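Local structure of 361aa long hypothetical D-aminopeptidase (Pyrococcus horikoshii, 2DRH) at residues 65-70 / 90-95; 177-182 / 213-218; 16-21 / 161-166; 33-38 / 47-52. The protein is of unconfirmed function but is probably an aminopeptidase of the S58 (DmpA-type) peptidase family. All blocks are in the same frame, centred on the assembly; numbering follows the deposited sequence.

Contact 1. Residues 65-70 / 90-95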
loop_
_atom_site.group_PDB
_atom_site.type_symbol
_atom_site.label_atom_id
_atom_site.label_comp_id
_atom_site.label_asym_id
_atom_site.label_seq_id
_atom_site.Cartn_x
_atom_site.Cartn_y
_atom_site.Cartn_z
ATOM N N GLU A 65 -18.434 -16.759 12.225
ATOM C CA GLU A 65 -19.109 -15.476 12.087
ATOM C C GLU A 65 -18.066 -14.386 12.235
ATOM O O GLU A 65 -17.777 -13.912 13.336
ATOM C CB GLU A 65 -20.226 -15.321 13.127
ATOM C CG GLU A 65 -21.387 -16.257 12.851
ATOM C CD GLU A 65 -22.641 -15.887 13.606
ATOM O OE1 GLU A 65 -22.606 -15.903 14.856
ATOM O OE2 GLU A 65 -23.659 -15.584 12.939
ATOM N N LYS A 66 -17.503 -14.003 11.094
ATOM C CA LYS A 66 -16.451 -12.992 11.019
ATOM C C LYS A 66 -16.970 -11.555 11.097
ATOM O O LYS A 66 -18.157 -11.287 10.869
ATOM C CB LYS A 66 -15.685 -13.181 9.707
ATOM C CG LYS A 66 -15.065 -14.559 9.520
ATOM C CD LYS A 66 -15.036 -14.930 8.044
ATOM C CE LYS A 66 -13.916 -15.891 7.694
ATOM N NZ LYS A 66 -13.882 -17.127 8.527
ATOM N N VAL A 67 -16.083 -10.626 11.437
ATOM C CA VAL A 67 -16.466 -9.221 11.487
ATOM C C VAL A 67 -15.605 -8.499 10.459
ATOM O O VAL A 67 -14.468 -8.904 10.210
ATOM C CB VAL A 67 -16.226 -8.582 12.888
ATOM C CG1 VAL A 67 -17.091 -9.280 13.942
ATOM C CG2 VAL A 67 -14.755 -8.661 13.267
ATOM N N LEU A 68 -16.153 -7.458 9.838
ATOM C CA LEU A 68 -15.393 -6.693 8.859
ATOM C C LEU A 68 -14.333 -5.916 9.631
ATOM O O LEU A 68 -14.590 -5.447 10.740
ATOM C CB LEU A 68 -16.316 -5.748 8.091
ATOM C CG LEU A 68 -17.368 -6.462 7.228
ATOM C CD1 LEU A 68 -18.227 -5.447 6.495
ATOM C CD2 LEU A 68 -16.670 -7.373 6.228
ATOM N N ALA A 69 -13.140 -5.780 9.063
ATOM C CA ALA A 69 -12.074 -5.086 9.783
ATOM C C ALA A 69 -11.061 -4.383 8.892
ATOM O O ALA A 69 -10.988 -4.642 7.694
ATOM C CB ALA A 69 -11.358 -6.071 10.688
ATOM N N GLY A 70 -10.281 -3.494 9.511
ATOM C CA GLY A 70 -9.259 -2.745 8.807
ATOM C C GLY A 70 -8.049 -2.555 9.703
ATOM O O GLY A 70 -8.104 -2.866 10.894
ATOM N N GLY A 90 -10.644 -8.344 4.326
ATOM C CA GLY A 90 -11.358 -7.330 5.077
ATOM C C GLY A 90 -12.026 -7.858 6.329
ATOM O O GLY A 90 -12.955 -7.238 6.851
ATOM N N THR A 91 -11.557 -8.990 6.840
ATOM C CA THR A 91 -12.191 -9.567 8.022
ATOM C C THR A 91 -11.260 -10.074 9.114
ATOM O O THR A 91 -10.055 -10.238 8.899
ATOM C CB THR A 91 -13.096 -10.735 7.613
ATOM O OG1 THR A 91 -12.335 -11.660 6.827
ATOM C CG2 THR A 91 -14.289 -10.236 6.784
ATOM N N ILE A 92 -11.844 -10.299 10.292
ATOM C CA ILE A 92 -11.146 -10.847 11.454
ATOM C C ILE A 92 -11.955 -12.089 11.816
ATOM O O ILE A 92 -13.181 -12.014 11.948
ATOM C CB ILE A 92 -11.124 -9.852 12.636
ATOM C CG1 ILE A 92 -10.053 -8.782 12.386
ATOM C CG2 ILE A 92 -10.843 -10.588 13.938
ATOM C CD1 ILE A 92 -9.896 -7.784 13.512
ATOM N N GLU A 93 -11.277 -13.228 11.963
ATOM C CA GLU A 93 -11.958 -14.494 12.232
ATOM C C GLU A 93 -11.449 -15.239 13.447
ATOM O O GLU A 93 -11.657 -16.449 13.579
ATOM C CB GLU A 93 -11.835 -15.405 11.007
ATOM C CG GLU A 93 -10.405 -15.562 10.499
ATOM C CD GLU A 93 -10.301 -16.463 9.279
ATOM O OE1 GLU A 93 -11.127 -16.315 8.345
ATOM O OE2 GLU A 93 -9.383 -17.310 9.249
ATOM N N THR A 94 -10.785 -14.511 14.335
ATOM C CA THR A 94 -10.234 -15.106 15.530
ATOM C C THR A 94 -10.191 -14.050 16.605
ATOM O O THR A 94 -10.282 -12.857 16.313
ATOM C CB THR A 94 -8.774 -15.569 15.304
ATOM O OG1 THR A 94 -7.936 -14.414 15.129
ATOM C CG2 THR A 94 -8.667 -16.469 14.060
ATOM N N PRO A 95 -10.099 -14.470 17.875
ATOM C CA PRO A 95 -10.030 -13.428 18.896
ATOM C C PRO A 95 -8.674 -12.747 18.683
ATOM O O PRO A 95 -7.765 -13.338 18.090
ATOM C CB PRO A 95 -10.115 -14.209 20.212
ATOM C CG PRO A 95 -9.663 -15.575 19.859
ATOM C CD PRO A 95 -10.243 -15.803 18.481
#

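Contact 2. Residues 177-182 / 213-218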
loop_
_atom_site.group_PDB
_atom_site.type_symbol
_atom_site.label_atom_id
_atom_site.label_comp_id
_atom_site.label_asym_id
_atom_site.label_seq_id
_atom_site.Cartn_x
_atom_site.Cartn_y
_atom_site.Cartn_z
ATOM N N SER A 177 6.562 -0.249 29.216
ATOM C CA SER A 177 7.020 1.077 29.619
ATOM C C SER A 177 6.493 2.126 28.645
ATOM O O SER A 177 6.503 1.911 27.438
ATOM C CB SER A 177 8.554 1.138 29.607
ATOM O OG SER A 177 9.114 0.152 30.443
ATOM N N ALA A 178 6.048 3.264 29.171
ATOM C CA ALA A 178 5.540 4.351 28.337
ATOM C C ALA A 178 6.006 5.689 28.907
ATOM O O ALA A 178 5.723 6.008 30.065
ATOM C CB ALA A 178 4.017 4.307 28.284
ATOM N N PHE A 179 6.730 6.460 28.097
ATOM C CA PHE A 179 7.234 7.762 28.528
ATOM C C PHE A 179 8.111 7.612 29.765
ATOM O O PHE A 179 8.212 8.522 30.585
ATOM C CB PHE A 179 6.063 8.702 28.835
ATOM C CG PHE A 179 5.202 8.994 27.645
ATOM C CD1 PHE A 179 5.664 9.819 26.620
ATOM C CD2 PHE A 179 3.940 8.416 27.526
ATOM C CE1 PHE A 179 4.883 10.061 25.492
ATOM C CE2 PHE A 179 3.152 8.652 26.402
ATOM C CZ PHE A 179 3.624 9.476 25.385
ATOM N N GLU A 180 8.738 6.449 29.886
ATOM C CA GLU A 180 9.613 6.143 31.009
ATOM C C GLU A 180 8.904 6.123 32.355
ATOM O O GLU A 180 9.497 6.363 33.405
ATOM C CB GLU A 180 10.827 7.079 31.008
ATOM C CG GLU A 180 11.653 6.874 29.754
ATOM C CD GLU A 180 12.877 7.761 29.672
ATOM O OE1 GLU A 180 13.844 7.528 30.430
ATOM O OE2 GLU A 180 12.862 8.690 28.842
ATOM N N PHE A 181 7.613 5.819 32.288
ATOM C CA PHE A 181 6.757 5.643 33.450
ATOM C C PHE A 181 6.234 4.238 33.169
ATOM O O PHE A 181 6.500 3.686 32.094
ATOM C CB PHE A 181 5.593 6.635 33.453
ATOM C CG PHE A 181 5.985 8.037 33.840
ATOM C CD1 PHE A 181 6.534 8.299 35.091
ATOM C CD2 PHE A 181 5.768 9.101 32.967
ATOM C CE1 PHE A 181 6.858 9.608 35.472
ATOM C CE2 PHE A 181 6.087 10.410 33.334
ATOM C CZ PHE A 181 6.632 10.664 34.589
ATOM N N LYS A 182 5.509 3.641 34.105
ATOM C CA LYS A 182 4.993 2.306 33.850
ATOM C C LYS A 182 3.922 2.411 32.771
ATOM O O LYS A 182 3.081 3.311 32.813
ATOM C CB LYS A 182 4.387 1.712 35.116
ATOM C CG LYS A 182 3.941 0.267 34.965
ATOM C CD LYS A 182 5.132 -0.660 34.746
ATOM C CE LYS A 182 4.673 -2.085 34.444
ATOM N NZ LYS A 182 3.780 -2.113 33.255
ATOM N N GLU A 213 10.135 13.219 28.277
ATOM C CA GLU A 213 9.758 14.584 27.933
ATOM C C GLU A 213 8.737 14.781 26.817
ATOM O O GLU A 213 8.289 15.909 26.594
ATOM C CB GLU A 213 11.009 15.412 27.614
ATOM C CG GLU A 213 12.070 14.664 26.824
ATOM C CD GLU A 213 12.642 13.492 27.606
ATOM O OE1 GLU A 213 13.103 13.712 28.746
ATOM O OE2 GLU A 213 12.627 12.356 27.088
ATOM N N ASP A 214 8.368 13.719 26.110
ATOM C CA ASP A 214 7.386 13.872 25.043
ATOM C C ASP A 214 5.959 13.927 25.599
ATOM O O ASP A 214 5.097 14.614 25.051
ATOM C CB ASP A 214 7.479 12.717 24.040
ATOM C CG ASP A 214 8.849 12.608 23.382
ATOM O OD1 ASP A 214 9.471 13.652 23.086
ATOM O OD2 ASP A 214 9.291 11.467 23.146
ATOM N N LEU A 215 5.725 13.210 26.693
ATOM C CA LEU A 215 4.406 13.125 27.317
ATOM C C LEU A 215 3.584 14.413 27.290
ATOM O O LEU A 215 3.958 15.439 27.868
ATOM C CB LEU A 215 4.542 12.610 28.758
ATOM C CG LEU A 215 3.242 12.354 29.539
ATOM C CD1 LEU A 215 2.312 11.429 28.760
ATOM C CD2 LEU A 215 3.583 11.752 30.890
ATOM N N THR A 216 2.446 14.337 26.607
ATOM C CA THR A 216 1.538 15.463 26.476
ATOM C C THR A 216 0.153 15.016 26.934
ATOM O O THR A 216 -0.423 14.093 26.360
ATOM C CB THR A 216 1.459 15.911 25.014
ATOM O OG1 THR A 216 2.790 16.077 24.506
ATOM C CG2 THR A 216 0.696 17.227 24.895
ATOM N N ILE A 217 -0.375 15.661 27.972
ATOM C CA ILE A 217 -1.692 15.291 28.488
ATOM C C ILE A 217 -2.678 16.435 28.359
ATOM O O ILE A 217 -2.576 17.435 29.063
ATOM C CB ILE A 217 -1.623 14.847 29.969
ATOM C CG1 ILE A 217 -0.703 13.630 30.106
ATOM C CG2 ILE A 217 -3.020 14.500 30.476
ATOM C CD1 ILE A 217 -0.613 13.071 31.516
ATOM N N ALA A 218 -3.629 16.277 27.449
ATOM C CA ALA A 218 -4.634 17.300 27.209
ATOM C C ALA A 218 -3.939 18.609 26.866
ATOM O O ALA A 218 -4.344 19.675 27.320
ATOM C CB ALA A 218 -5.528 17.474 28.442
#

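Contact 3. Residues 16-21 / 161-166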
loop_
_atom_site.group_PDB
_atom_site.type_symbol
_atom_site.label_atom_id
_atom_site.label_comp_id
_atom_site.label_asym_id
_atom_site.label_seq_id
_atom_site.Cartn_x
_atom_site.Cartn_y
_atom_site.Cartn_z
ATOM N N GLY A 16 -18.629 6.257 26.877
ATOM C CA GLY A 16 -19.678 5.273 27.069
ATOM C C GLY A 16 -19.862 5.024 28.555
ATOM O O GLY A 16 -19.113 5.563 29.365
ATOM N N LYS A 17 -20.843 4.199 28.912
ATOM C CA LYS A 17 -21.131 3.893 30.314
ATOM C C LYS A 17 -19.912 3.451 31.123
ATOM O O LYS A 17 -19.667 3.962 32.215
ATOM C CB LYS A 17 -22.216 2.813 30.401
ATOM C CG LYS A 17 -23.547 3.231 29.794
ATOM C CD LYS A 17 -24.581 2.111 29.853
ATOM C CE LYS A 17 -24.889 1.692 31.285
ATOM N NZ LYS A 17 -25.937 0.626 31.338
ATOM N N ARG A 18 -19.155 2.497 30.592
ATOM C CA ARG A 18 -17.975 1.990 31.285
ATOM C C ARG A 18 -16.703 2.737 30.864
ATOM O O ARG A 18 -15.676 2.663 31.537
ATOM C CB ARG A 18 -17.808 0.495 30.988
ATOM C CG ARG A 18 -19.122 -0.289 30.987
ATOM C CD ARG A 18 -18.926 -1.733 30.527
ATOM N NE ARG A 18 -18.397 -2.591 31.583
ATOM C CZ ARG A 18 -19.134 -3.430 32.306
ATOM N NH1 ARG A 18 -20.436 -3.534 32.091
ATOM N NH2 ARG A 18 -18.565 -4.165 33.249
ATOM N N ASN A 19 -16.791 3.471 29.761
ATOM C CA ASN A 19 -15.648 4.197 29.214
ATOM C C ASN A 19 -14.530 3.187 28.954
ATOM O O ASN A 19 -13.381 3.370 29.362
ATOM C CB ASN A 19 -15.172 5.302 30.164
ATOM C CG ASN A 19 -14.154 6.233 29.506
ATOM O OD1 ASN A 19 -14.211 6.472 28.295
ATOM N ND2 ASN A 19 -13.232 6.771 30.300
ATOM N N LYS A 20 -14.906 2.104 28.278
ATOM C CA LYS A 20 -13.993 1.027 27.914
ATOM C C LYS A 20 -14.436 0.494 26.560
ATOM O O LYS A 20 -15.587 0.687 26.153
ATOM C CB LYS A 20 -14.043 -0.104 28.941
ATOM C CG LYS A 20 -13.435 0.211 30.300
ATOM C CD LYS A 20 -13.694 -0.951 31.257
ATOM C CE LYS A 20 -13.073 -0.730 32.630
ATOM N NZ LYS A 20 -11.598 -0.986 32.640
ATOM N N ILE A 21 -13.528 -0.182 25.865
ATOM C CA ILE A 21 -13.840 -0.735 24.553
ATOM C C ILE A 21 -15.067 -1.659 24.584
ATOM O O ILE A 21 -15.766 -1.804 23.583
ATOM C CB ILE A 21 -12.631 -1.506 23.979
ATOM C CG1 ILE A 21 -12.894 -1.864 22.519
ATOM C CG2 ILE A 21 -12.360 -2.757 24.814
ATOM C CD1 ILE A 21 -11.700 -2.493 21.812
ATOM N N ALA A 161 -12.203 -13.497 29.180
ATOM C CA ALA A 161 -12.701 -12.282 28.543
ATOM C C ALA A 161 -14.129 -11.931 28.942
ATOM O O ALA A 161 -15.005 -12.795 28.963
ATOM C CB ALA A 161 -12.609 -12.413 27.030
ATOM N N ASP A 162 -14.352 -10.662 29.269
ATOM C CA ASP A 162 -15.686 -10.200 29.627
ATOM C C ASP A 162 -15.786 -8.680 29.547
ATOM O O ASP A 162 -14.833 -8.004 29.146
ATOM C CB ASP A 162 -16.088 -10.699 31.024
ATOM C CG ASP A 162 -15.431 -9.920 32.141
ATOM O OD1 ASP A 162 -14.190 -9.991 32.273
ATOM O OD2 ASP A 162 -16.167 -9.234 32.888
ATOM N N GLU A 163 -16.951 -8.158 29.917
ATOM C CA GLU A 163 -17.238 -6.726 29.887
ATOM C C GLU A 163 -16.288 -5.899 30.745
ATOM O O GLU A 163 -15.681 -4.934 30.279
ATOM C CB GLU A 163 -18.675 -6.477 30.359
ATOM C CG GLU A 163 -19.772 -7.142 29.519
ATOM C CD GLU A 163 -19.590 -8.644 29.350
ATOM O OE1 GLU A 163 -19.327 -9.345 30.352
ATOM O OE2 GLU A 163 -19.723 -9.128 28.203
ATOM N N ASP A 164 -16.182 -6.268 32.014
ATOM C CA ASP A 164 -15.317 -5.567 32.947
ATOM C C ASP A 164 -13.913 -6.153 32.795
ATOM O O ASP A 164 -13.750 -7.364 32.625
ATOM C CB ASP A 164 -15.839 -5.776 34.374
ATOM C CG ASP A 164 -15.140 -4.895 35.403
ATOM O OD1 ASP A 164 -15.299 -3.653 35.350
ATOM O OD2 ASP A 164 -14.431 -5.453 36.271
ATOM N N PHE A 165 -12.901 -5.297 32.821
ATOM C CA PHE A 165 -11.530 -5.772 32.705
ATOM C C PHE A 165 -10.582 -4.747 33.294
ATOM O O PHE A 165 -10.785 -3.546 33.151
ATOM C CB PHE A 165 -11.180 -6.078 31.242
ATOM C CG PHE A 165 -11.134 -4.868 30.350
ATOM C CD1 PHE A 165 -9.958 -4.134 30.210
ATOM C CD2 PHE A 165 -12.262 -4.467 29.645
ATOM C CE1 PHE A 165 -9.903 -3.018 29.380
ATOM C CE2 PHE A 165 -12.225 -3.350 28.809
ATOM C CZ PHE A 165 -11.042 -2.622 28.675
ATOM N N GLU A 166 -9.561 -5.229 33.988
ATOM C CA GLU A 166 -8.586 -4.352 34.613
ATOM C C GLU A 166 -7.685 -3.671 33.591
ATOM O O GLU A 166 -7.471 -4.184 32.488
ATOM C CB GLU A 166 -7.727 -5.142 35.600
ATOM C CG GLU A 166 -8.511 -5.750 36.746
ATOM C CD GLU A 166 -7.608 -6.402 37.776
ATOM O OE1 GLU A 166 -6.857 -7.333 37.408
ATOM O OE2 GLU A 166 -7.647 -5.982 38.954
#

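Contact 4. Residues 33-38 / 47-52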
loop_
_atom_site.group_PDB
_atom_site.type_symbol
_atom_site.label_atom_id
_atom_site.label_comp_id
_atom_site.label_asym_id
_atom_site.label_seq_id
_atom_site.Cartn_x
_atom_site.Cartn_y
_atom_site.Cartn_z
ATOM N N THR A 33 -1.859 -12.418 33.738
ATOM C CA THR A 33 -0.694 -11.665 34.197
ATOM C C THR A 33 0.371 -12.575 34.781
ATOM O O THR A 33 0.073 -13.431 35.605
ATOM C CB THR A 33 -1.116 -10.623 35.259
ATOM O OG1 THR A 33 -2.163 -9.804 34.723
ATOM C CG2 THR A 33 0.065 -9.731 35.652
ATOM N N LEU A 34 1.615 -12.378 34.351
ATOM C CA LEU A 34 2.730 -13.198 34.810
ATOM C C LEU A 34 3.827 -12.384 35.475
ATOM O O LEU A 34 4.602 -11.693 34.808
ATOM C CB LEU A 34 3.318 -13.973 33.632
ATOM C CG LEU A 34 2.277 -14.806 32.897
ATOM C CD1 LEU A 34 2.872 -15.392 31.624
ATOM C CD2 LEU A 34 1.762 -15.896 33.843
ATOM N N ILE A 35 3.886 -12.482 36.798
ATOM C CA ILE A 35 4.874 -11.767 37.587
ATOM C C ILE A 35 5.554 -12.749 38.531
ATOM O O ILE A 35 4.888 -13.442 39.304
ATOM C CB ILE A 35 4.209 -10.641 38.405
ATOM C CG1 ILE A 35 3.451 -9.702 37.456
ATOM C CG2 ILE A 35 5.268 -9.877 39.215
ATOM C CD1 ILE A 35 2.865 -8.466 38.128
ATOM N N LYS A 36 6.880 -12.811 38.462
ATOM C CA LYS A 36 7.640 -13.721 39.308
ATOM C C LYS A 36 9.127 -13.386 39.308
ATOM O O LYS A 36 9.694 -13.037 38.277
ATOM C CB LYS A 36 7.451 -15.166 38.824
ATOM C CG LYS A 36 8.477 -16.147 39.375
ATOM C CD LYS A 36 8.504 -17.447 38.582
ATOM C CE LYS A 36 9.650 -18.339 39.042
ATOM N NZ LYS A 36 10.979 -17.657 38.935
ATOM N N GLY A 37 9.752 -13.506 40.473
ATOM C CA GLY A 37 11.173 -13.234 40.586
ATOM C C GLY A 37 11.513 -11.767 40.746
ATOM O O GLY A 37 10.650 -10.893 40.654
ATOM N N LYS A 38 12.790 -11.498 40.983
ATOM C CA LYS A 38 13.260 -10.136 41.156
ATOM C C LYS A 38 14.782 -10.111 41.055
ATOM O O LYS A 38 15.433 -11.150 41.143
ATOM C CB LYS A 38 12.830 -9.615 42.527
ATOM C CG LYS A 38 13.343 -10.473 43.676
ATOM C CD LYS A 38 12.982 -9.905 45.046
ATOM C CE LYS A 38 13.505 -10.815 46.158
ATOM N NZ LYS A 38 13.181 -10.305 47.521
ATOM N N PRO A 47 13.848 -12.151 36.058
ATOM C CA PRO A 47 12.469 -11.915 36.509
ATOM C C PRO A 47 11.454 -11.903 35.366
ATOM O O PRO A 47 11.775 -11.505 34.247
ATOM C CB PRO A 47 12.561 -10.555 37.196
ATOM C CG PRO A 47 13.973 -10.529 37.705
ATOM C CD PRO A 47 14.739 -11.076 36.531
ATOM N N VAL A 48 10.230 -12.335 35.653
ATOM C CA VAL A 48 9.186 -12.371 34.638
ATOM C C VAL A 48 8.108 -11.327 34.895
ATOM O O VAL A 48 7.489 -11.294 35.959
ATOM C CB VAL A 48 8.525 -13.764 34.557
ATOM C CG1 VAL A 48 8.014 -14.166 35.910
ATOM C CG2 VAL A 48 7.378 -13.744 33.553
ATOM N N ARG A 49 7.892 -10.477 33.896
ATOM C CA ARG A 49 6.901 -9.411 33.965
ATOM C C ARG A 49 6.279 -9.308 32.575
ATOM O O ARG A 49 6.574 -8.390 31.818
ATOM C CB ARG A 49 7.582 -8.089 34.335
ATOM C CG ARG A 49 8.400 -8.112 35.634
ATOM C CD ARG A 49 7.532 -8.006 36.886
ATOM N NE ARG A 49 8.331 -7.797 38.100
ATOM C CZ ARG A 49 9.018 -8.750 38.729
ATOM N NH1 ARG A 49 9.012 -9.998 38.272
ATOM N NH2 ARG A 49 9.723 -8.454 39.815
ATOM N N THR A 50 5.430 -10.271 32.236
ATOM C CA THR A 50 4.798 -10.283 30.928
ATOM C C THR A 50 3.370 -10.819 31.043
ATOM O O THR A 50 2.825 -10.906 32.141
ATOM C CB THR A 50 5.634 -11.142 29.933
ATOM O OG1 THR A 50 5.134 -10.964 28.606
ATOM C CG2 THR A 50 5.570 -12.615 30.294
ATOM N N GLY A 51 2.759 -11.170 29.918
ATOM C CA GLY A 51 1.399 -11.678 29.974
ATOM C C GLY A 51 0.721 -11.747 28.626
ATOM O O GLY A 51 1.362 -11.587 27.588
ATOM N N VAL A 52 -0.590 -11.967 28.652
ATOM C CA VAL A 52 -1.392 -12.082 27.446
ATOM C C VAL A 52 -2.739 -11.397 27.631
ATOM O O VAL A 52 -3.343 -11.469 28.701
ATOM C CB VAL A 52 -1.648 -13.573 27.098
ATOM C CG1 VAL A 52 -2.576 -13.687 25.892
ATOM C CG2 VAL A 52 -0.332 -14.274 26.818
#

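Contact 1. Residues 65-70 / 90-95
The two-residue strand 91-92 runs antiparallel beside the start of strand 65-73, a small ladder within a mixed sheet. G90 opens it as helix 83-89 ends: its phi of 74° suits glycine, and its carbonyl turns at once to the neighbouring strand. G90 O accepts A69 N at 2.7 Å, although the donor stands well above the carbonyl plane, and the same oxygen lies close to the CA of L68. T91 faces L68 as a non-hydrogen-bonded pair whose side chains diverge, yet T91 CG2 still meets L68 CD2 at 3.8 Å. I92 and V67 form the hydrogen-bonded pair. I92 N gives V67 O a bond of 3.0 Å, nearly along the C=O axis, while V67 N returns one of 3.3 Å to I92 O. The side chains of V67 and I92 share one face, where I92 CB rests on V67 CG2; I92 CG1, anti to the carbonyl carbon (chi1 -78°), is pushed tightly against A69 CB, 3.5 Å away. L86 of helix 83-89 and F284 and V282 of strand 278-285 pack round this cluster. E93 leaves the strand and lies alongside K66, both pointing the same way, with K66 NZ in a salt bridge to E93 OE1 at 2.9 Å, whose hydrogen bond is weak and whose oxygen is less surely placed. Stronger ties lie elsewhere: K66 NZ bonds Y63 O and H292 ND1, and E93 OE2 takes N130 N. An alanine at K66 would remove the ammonium that joins E93 to Y63 and H292, and would probably loosen the packing beside E93. Below the charges the stems also meet, K66 CG lying 3.7 Å from E93 CB.

Contact 2. Residues 177-182 / 213-218
The ring of F179 lies against L215, whose CD1 methyl sits over one face in a CH-pi contact, 3.8 Å from the ring centroid and 17° off the normal. The two side chains cross at about a right angle. L215 is turned so that CG stands anti to its own backbone N (chi1 -175°), which sends CD1 over the CD2 side of the ring, while its backbone lies by the other side, L215 N being 3.4 Å from F179 CD1. D214 CB approaches in the ring plane, 4.0 Å from F179 CE1. The second branch of the leucine serves another aromatic: L215 CD2 reaches F181 CE2 at 3.7 Å. L215 is thus shared by two phenylalanines, and a type I' beta turn brings them to it. A178 and F181 close this tight hairpin through paired backbone bonds, F181 N to A178 O at 2.9 Å and the reverse, A178 N to F181 O, at 3.0 Å. An alanine at F179 would take away the ring under L215 and beside D214, and would probably leave the hairpin tip poorly seated on the 213-218 loop. Next to this apolar patch E180 OE2 and E213 OE2, of like charge, come within 4.1 Å of each other; R232, which binds E213, is likely to ease their repulsion, and E180 OE1 accepts G233 N. On the loop side T216 OG1 donates to D214 O at 2.8 Å, bracing the chain next to L215. L327 of helix 309-328 packs against both F179 and L215, V222 of helix 222-225 adds to the leucine, and K313 of the second subunit rests on D214.

Contact 3. Residues 16-21 / 161-166
Two irregular loops, one leading into strand 28-36 and the other following helix 151-160, are joined here by a cation-pi contact and by a guanidinium lying against a neighbouring CB. The aromatic interactions centre on F165. K20 is extended as far as CE and bends at its last torsion (chi4 -78°), so that NZ hangs over the middle of one face of the F165 ring, 4.2 Å from its centroid and only 10° off the normal. Its methylenes follow the ring as well, K20 CB lying 3.7 Å from F165 CE2, and the I21 CG2 methyl approaches the same carbon obliquely. Hydrogen bonding reinforces this: K20 NZ donates to F165 O at 2.7 Å, nearly along the C=O axis, so one residue offers the ammonium both its ring and its carbonyl. E167 supplies the charged partner, in a salt bridge to NZ, while V29 of strand 28-36 and S187 of strand 184-193 pack against F165.

The electrostatics round R18 are looser and lie at the solvent-facing end. R18 NH2 and D164 OD1 form a long salt bridge of 3.9 Å, their planar groups 61° apart. Within its own loop, D164 N makes a weak bond to D162 OD2. The guanidinium also has carbon neighbours: D164 CB nears its edge, 3.4 Å from R18 NH2, and E163 CB stands squarely over one face, 3.6 Å from R18 CZ.

Contact 4. Residues 33-38 / 47-52
R49 folds its guanidinium back across the hairpin to grip the carbonyl of G37 end-on, NH2 at 2.7 Å and NH1 at 3.0 Å from G37 O, with the oxygen lying in the guanidinium plane. The bend at chi2 (-79°) brings the group there. R49 NH1 also donates to V48 O within its own strand, at 3.1 Å, and weakly to K36 O, so this one nitrogen gathers three carbonyls where the strands part. I35 CG2 sits over a face of the guanidinium and touches R49 CD at 3.7 Å; the pair I35 and R49 is non-hydrogen-bonded, both side chains on one face of the sheet.

The next layer is the antiparallel ladder that sets these partners in register. K36 and V48 exchange backbone bonds, the one from V48 N to K36 O being short at 2.8 Å and almost straight (175°), and L34 and T50 exchange another two. On the face opposite R49, L34 and T50 lie side by side, while V48 CG1, in the crowded position between N and C, is pressed to 3.1 Å from K36 CB. Past the ladder P47, preceded by a cis peptide bond, sets its CG 3.5 Å from K38 C. G37 (phi 83°) has backbone angles that call for glycine, and a CB there would run into P47 CA.

Strand 28-36 is the outermost of its four-stranded sheet within the chain, and strand 48-56 passes the pairing on to 96-100. H153 of helix 151-160 packs on L34, whereas on the R49 face M333 of strand 333-334 touches both R49 and I35, and D334 O accepts R49 NE.

Overall arrangement
Contacts 1 and 2 are buried and lie on opposite sides of the chain's centre, their own centres 32 Å apart; contacts 3 and 4 are only partly buried. Backbone ladders dominate contacts 1 and 4, a short one in the larger mixed sheet and a regular hairpin in the four-stranded one. Contact 2 relies instead on aromatic and aliphatic overlap, with its charges at the margin, whereas contact 3 joins loops through side-chain cations. Strand 28-36, half of contact 4, also lends V29 to the surroundings of contact 3, and the two contacts approach to about 6 Å between nearest atoms. Strands 48-56 and 65-73, consecutive in the chain, link contacts 4 and 1 in sequence.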